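PDB 5DBN: acetate CoA-transferase subunit beta from Escherichia coli DH5[alpha], which transfers coenzyme A from acetyl-CoA to acetoacetate and other short-chain fatty acids through a covalent enzyme-CoA intermediate, activating them for degradation. Local coordinates for residues 5-10 with 25-30; 95-100 with 134-139. All blocks are in the same frame, centred on the assembly; numbering follows the deposited sequence.

Contact 1: residues 5-10 with 25-30; sequences QRIARR and IGLPTM
Ile7 and Ala8 of the N-terminal helix 3-12 meet Leu27 and Met30 in apolar packing against the loop that follows strand 20-23. No hydrogen bond joins the two segments. The backbones come nearest at Ala8 and Met30, whose CA atoms are 5.9 Å apart. There the side chains meet at their first carbons, with Ala8 CB 3.8 Å from Met30 CB. Ile7 and Leu27 cross at about a right angle, and the branch methyl Ile7 CG2 lies 4.0 Å from Leu27 CD2. In Ile7 that methyl is anti to the backbone N, while CG1 stands beside the N (chi1 -64°). Leu27 CD2 also reaches Ala8 CB, at 4.4 Å. The Met30 chain bends at chi3 (65°), and its CE methyl reaches the aliphatic CG of Gln5. The loop has a polar bond of its own, from Thr29 OG1 to Gly26 O at 2.7 Å, and a backbone bond from Met30 N to Leu27 O at 2.9 Å. Tyr34 touches Gln5 and Ala8, and Ala138 of strand 135-138 touches both Ile7 and Leu27. Leu27 and Met30 both meet Lys4 of the same helix. With no hydrogen bond across it and mostly carbon against carbon, the contact probably depends on shape and on the exclusion of water.

Contact 2: residues 95-100 with 134-139; sequences ACVLGG and KVIIAM
Val97 has CG1 anti to the backbone N (chi1 -173°), which leaves CG2 beside the N, and the two methyls serve different partners on strand 135-138. CG1 touches Ala138 CB at 4.0 Å, and CG2 faces Ile136 CB at 4.2 Å. On the other face of the sheet, Cys96 SG sits between its backbone N and carbonyl carbon (chi1 68°) and packs on Val135 CG2. Ile137 sends two branches to Leu98 and Gly99. Its CG2 lies 3.9 Å from Leu98 O and 4.1 Å from Gly99 O, and its CD1 lies near Leu98 CB. An alanine here would remove CG2 and CD1 and would probably leave a gap beside Leu98 CB and the carbonyl oxygens of Leu98 and Gly99. The backbones are joined by four hydrogen bonds, each 2.9 Å and close to straight: Cys96 N to Lys134 O, Ile136 N to Cys96 O, Leu98 N to Ile136 O and Ala138 N to Leu98 O. Beyond the last of them a water takes over, accepting from Gly100 N and donating to Ala138 O at 2.7 Å. Lys134 NZ turns away to a salt bridge with Glu14. Helix 3-12 covers the Val97 and Ile136 face through Val11, and helix 125-131 covers Leu98 and Val135 through Val129. Leu98 is about 6 Å, side chain to side chain, from Glu46, the predicted active-site residue. Two neighbouring parallel strands with helices on both faces are characteristic of the Rossmann-like alpha/beta core of CoA transferases.

In the fold
From the N terminus, helix 3-12 leads into strand 20-23, and the loop after that strand returns to the helix, closing contact 1. The chain then runs through strand 42-45, the small antiparallel sheet of strands 51-53 and 71-73, and helix 81-89 before strand 95-98. Contact 2 closes a second loop when strand 135-138 pairs beside it, after helix 125-131. The two loops follow one another in series, neither nesting nor crossing. In space they touch: Pro28 packs on Val97, Leu98 and Gly99, and Ile7 on Met139. Residues 5-10 and 25-30 thus pack against the central sheet whose neighbouring strands meet in contact 2.

Contact 1: residues 5-10 with 25-30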
loop_
_atom_site.group_PDB
_atom_site.type_symbol
_atom_site.label_atom_id
_atom_site.label_comp_id
_atom_site.label_asym_id
_atom_site.label_seq_id
_atom_site.Cartn_x
_atom_site.Cartn_y
_atom_site.Cartn_z
ATOM N N GLN B 5 5.976 13.344 -35.916
ATOM C CA GLN B 5 5.558 14.656 -35.442
ATOM C C GLN B 5 4.079 14.910 -35.716
ATOM O O GLN B 5 3.390 15.490 -34.879
ATOM C CB GLN B 5 6.414 15.752 -36.081
ATOM C CG GLN B 5 7.858 15.746 -35.597
ATOM C CD GLN B 5 8.711 16.811 -36.261
ATOM O OE1 GLN B 5 8.369 17.326 -37.327
ATOM N NE2 GLN B 5 9.830 17.147 -35.629
ATOM N N ARG B 6 3.582 14.478 -36.873
ATOM C CA ARG B 6 2.155 14.615 -37.148
ATOM C C ARG B 6 1.351 13.735 -36.191
ATOM O O ARG B 6 0.316 14.156 -35.676
ATOM C CB ARG B 6 1.813 14.277 -38.607
ATOM C CG ARG B 6 2.403 15.243 -39.636
ATOM C CD ARG B 6 2.126 14.805 -41.080
ATOM N NE ARG B 6 2.728 13.531 -41.474
ATOM C CZ ARG B 6 3.919 13.405 -42.055
ATOM N NH1 ARG B 6 4.658 14.475 -42.327
ATOM N NH2 ARG B 6 4.371 12.202 -42.385
ATOM N N ILE B 7 1.824 12.515 -35.962
ATOM C CA ILE B 7 1.192 11.619 -35.001
ATOM C C ILE B 7 1.149 12.269 -33.618
ATOM O O ILE B 7 0.089 12.364 -33.000
ATOM C CB ILE B 7 1.929 10.266 -34.921
ATOM C CG1 ILE B 7 1.827 9.535 -36.260
ATOM C CG2 ILE B 7 1.351 9.395 -33.803
ATOM C CD1 ILE B 7 2.763 8.358 -36.394
ATOM N N ALA B 8 2.312 12.701 -33.138
ATOM C CA ALA B 8 2.421 13.344 -31.833
ATOM C C ALA B 8 1.515 14.565 -31.751
ATOM O O ALA B 8 0.855 14.799 -30.738
ATOM C CB ALA B 8 3.860 13.738 -31.556
ATOM N N ARG B 9 1.496 15.342 -32.827
ATOM C CA ARG B 9 0.665 16.535 -32.906
ATOM C C ARG B 9 -0.815 16.181 -32.766
ATOM O O ARG B 9 -1.546 16.828 -32.018
ATOM C CB ARG B 9 0.917 17.262 -34.228
ATOM C CG ARG B 9 0.121 18.539 -34.429
ATOM C CD ARG B 9 0.557 19.239 -35.709
ATOM N NE ARG B 9 -0.191 20.466 -35.967
ATOM C CZ ARG B 9 0.061 21.297 -36.975
ATOM N NH1 ARG B 9 1.043 21.037 -37.829
ATOM N NH2 ARG B 9 -0.671 22.393 -37.135
ATOM N N ARG B 10 -1.254 15.151 -33.484
ATOM C CA ARG B 10 -2.648 14.724 -33.412
ATOM C C ARG B 10 -3.022 14.203 -32.022
ATOM O O ARG B 10 -4.089 14.530 -31.501
ATOM C CB ARG B 10 -2.941 13.656 -34.472
ATOM C CG ARG B 10 -4.365 13.097 -34.418
ATOM C CD ARG B 10 -5.420 14.193 -34.542
ATOM N NE ARG B 10 -6.767 13.702 -34.260
ATOM C CZ ARG B 10 -7.309 13.650 -33.045
ATOM N NH1 ARG B 10 -6.623 14.042 -31.979
ATOM N NH2 ARG B 10 -8.543 13.192 -32.891
ATOM N N ILE B 25 8.222 5.818 -23.316
ATOM C CA ILE B 25 9.479 6.182 -23.960
ATOM C C ILE B 25 9.380 6.018 -25.470
ATOM O O ILE B 25 8.708 5.111 -25.963
ATOM C CB ILE B 25 10.651 5.328 -23.441
ATOM N N GLY B 26 10.047 6.908 -26.196
ATOM C CA GLY B 26 10.055 6.872 -27.646
ATOM C C GLY B 26 9.233 7.991 -28.253
ATOM O O GLY B 26 9.402 9.159 -27.901
ATOM N N LEU B 27 8.327 7.626 -29.154
ATOM C CA LEU B 27 7.513 8.597 -29.881
ATOM C C LEU B 27 6.603 9.410 -28.952
ATOM O O LEU B 27 6.530 10.630 -29.085
ATOM C CB LEU B 27 6.676 7.882 -30.951
ATOM C CG LEU B 27 6.029 8.733 -32.051
ATOM C CD1 LEU B 27 5.773 7.871 -33.274
ATOM C CD2 LEU B 27 4.730 9.383 -31.594
ATOM N N PRO B 28 5.889 8.742 -28.025
ATOM C CA PRO B 28 4.909 9.453 -27.191
ATOM C C PRO B 28 5.468 10.669 -26.447
ATOM O O PRO B 28 4.718 11.612 -26.195
ATOM C CB PRO B 28 4.454 8.381 -26.198
ATOM C CG PRO B 28 4.670 7.099 -26.907
ATOM C CD PRO B 28 5.923 7.302 -27.702
ATOM N N THR B 29 6.747 10.640 -26.082
ATOM C CA THR B 29 7.353 11.758 -25.356
ATOM C C THR B 29 7.257 13.050 -26.163
ATOM O O THR B 29 7.243 14.144 -25.599
ATOM C CB THR B 29 8.834 11.490 -25.019
ATOM O OG1 THR B 29 9.583 11.318 -26.229
ATOM C CG2 THR B 29 8.971 10.248 -24.153
ATOM N N MET B 30 7.194 12.915 -27.486
ATOM C CA MET B 30 7.095 14.066 -28.379
ATOM C C MET B 30 5.760 14.790 -28.225
ATOM O O MET B 30 5.642 15.961 -28.586
ATOM C CB MET B 30 7.273 13.631 -29.835
ATOM C CG MET B 30 8.686 13.219 -30.190
ATOM S SD MET B 30 8.808 12.397 -31.795
ATOM C CE MET B 30 8.342 13.727 -32.901
#

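Contact 2: residues 95-100 with 134-139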
loop_
_atom_site.group_PDB
_atom_site.type_symbol
_atom_site.label_atom_id
_atom_site.label_comp_id
_atom_site.label_asym_id
_atom_site.label_seq_id
_atom_site.Cartn_x
_atom_site.Cartn_y
_atom_site.Cartn_z
ATOM N N ALA B 95 -5.113 9.502 -19.191
ATOM C CA ALA B 95 -4.681 9.041 -20.503
ATOM C C ALA B 95 -3.230 8.587 -20.499
ATOM O O ALA B 95 -2.374 9.234 -19.903
ATOM C CB ALA B 95 -4.874 10.140 -21.528
ATOM N N CYS B 96 -2.964 7.465 -21.160
ATOM C CA CYS B 96 -1.592 7.045 -21.423
ATOM C C CYS B 96 -1.384 6.972 -22.925
ATOM O O CYS B 96 -2.254 6.504 -23.663
ATOM C CB CYS B 96 -1.270 5.696 -20.770
ATOM S SG CYS B 96 -2.142 4.282 -21.471
ATOM N N VAL B 97 -0.236 7.468 -23.369
ATOM C CA VAL B 97 0.151 7.396 -24.768
ATOM C C VAL B 97 1.366 6.484 -24.878
ATOM O O VAL B 97 2.429 6.792 -24.339
ATOM C CB VAL B 97 0.476 8.786 -25.350
ATOM C CG1 VAL B 97 0.719 8.689 -26.847
ATOM C CG2 VAL B 97 -0.656 9.769 -25.055
ATOM N N LEU B 98 1.199 5.354 -25.561
ATOM C CA LEU B 98 2.274 4.378 -25.707
ATOM C C LEU B 98 2.544 4.058 -27.167
ATOM O O LEU B 98 1.678 4.218 -28.022
ATOM C CB LEU B 98 1.931 3.088 -24.960
ATOM C CG LEU B 98 1.706 3.198 -23.452
ATOM C CD1 LEU B 98 1.374 1.830 -22.888
ATOM C CD2 LEU B 98 2.917 3.795 -22.744
ATOM N N GLY B 99 3.757 3.591 -27.443
ATOM C CA GLY B 99 4.104 3.118 -28.766
ATOM C C GLY B 99 3.479 1.760 -29.002
ATOM O O GLY B 99 2.811 1.213 -28.120
ATOM N N GLY B 100 3.692 1.207 -30.189
ATOM C CA GLY B 100 3.124 -0.085 -30.518
ATOM C C GLY B 100 3.886 -0.827 -31.593
ATOM O O GLY B 100 4.452 -0.224 -32.506
ATOM N N LYS B 134 -7.888 6.193 -20.679
ATOM C CA LYS B 134 -7.794 6.200 -22.133
ATOM C C LYS B 134 -6.429 5.720 -22.592
ATOM O O LYS B 134 -5.400 6.286 -22.227
ATOM C CB LYS B 134 -8.070 7.598 -22.690
ATOM C CG LYS B 134 -8.062 7.645 -24.209
ATOM C CD LYS B 134 -8.343 9.035 -24.743
ATOM C CE LYS B 134 -9.825 9.242 -24.986
ATOM N NZ LYS B 134 -10.100 10.553 -25.634
ATOM N N VAL B 135 -6.438 4.676 -23.413
ATOM C CA VAL B 135 -5.218 4.090 -23.941
ATOM C C VAL B 135 -5.035 4.549 -25.380
ATOM O O VAL B 135 -5.754 4.110 -26.278
ATOM C CB VAL B 135 -5.255 2.548 -23.876
ATOM C CG1 VAL B 135 -3.968 1.948 -24.436
ATOM C CG2 VAL B 135 -5.491 2.082 -22.445
ATOM N N ILE B 136 -4.076 5.445 -25.583
ATOM C CA ILE B 136 -3.774 5.963 -26.908
ATOM C C ILE B 136 -2.494 5.324 -27.415
ATOM O O ILE B 136 -1.462 5.364 -26.745
ATOM C CB ILE B 136 -3.623 7.494 -26.909
ATOM C CG1 ILE B 136 -4.889 8.144 -26.343
ATOM C CG2 ILE B 136 -3.342 7.997 -28.327
ATOM C CD1 ILE B 136 -4.798 9.642 -26.174
ATOM N N ILE B 137 -2.574 4.719 -28.594
ATOM C CA ILE B 137 -1.410 4.125 -29.233
ATOM C C ILE B 137 -0.929 5.027 -30.363
ATOM O O ILE B 137 -1.671 5.320 -31.299
ATOM C CB ILE B 137 -1.717 2.715 -29.774
ATOM C CG1 ILE B 137 -2.235 1.814 -28.647
ATOM C CG2 ILE B 137 -0.478 2.101 -30.421
ATOM C CD1 ILE B 137 -1.277 1.652 -27.475
ATOM N N ALA B 138 0.323 5.456 -30.255
ATOM C CA ALA B 138 0.958 6.313 -31.250
ATOM C C ALA B 138 1.965 5.463 -32.005
ATOM O O ALA B 138 2.965 5.020 -31.442
ATOM C CB ALA B 138 1.631 7.501 -30.593
ATOM N N MET B 139 1.696 5.239 -33.286
ATOM C CA MET B 139 2.452 4.262 -34.050
ATOM C C MET B 139 2.502 4.581 -35.541
ATOM O O MET B 139 1.560 5.145 -36.086
ATOM C CB MET B 139 1.780 2.906 -33.833
ATOM C CG MET B 139 2.585 1.688 -34.164
ATOM S SD MET B 139 1.597 0.205 -33.863
ATOM C CE MET B 139 0.391 0.310 -35.186
HETATM O O HOH W 1 5.143 3.525 -31.679
#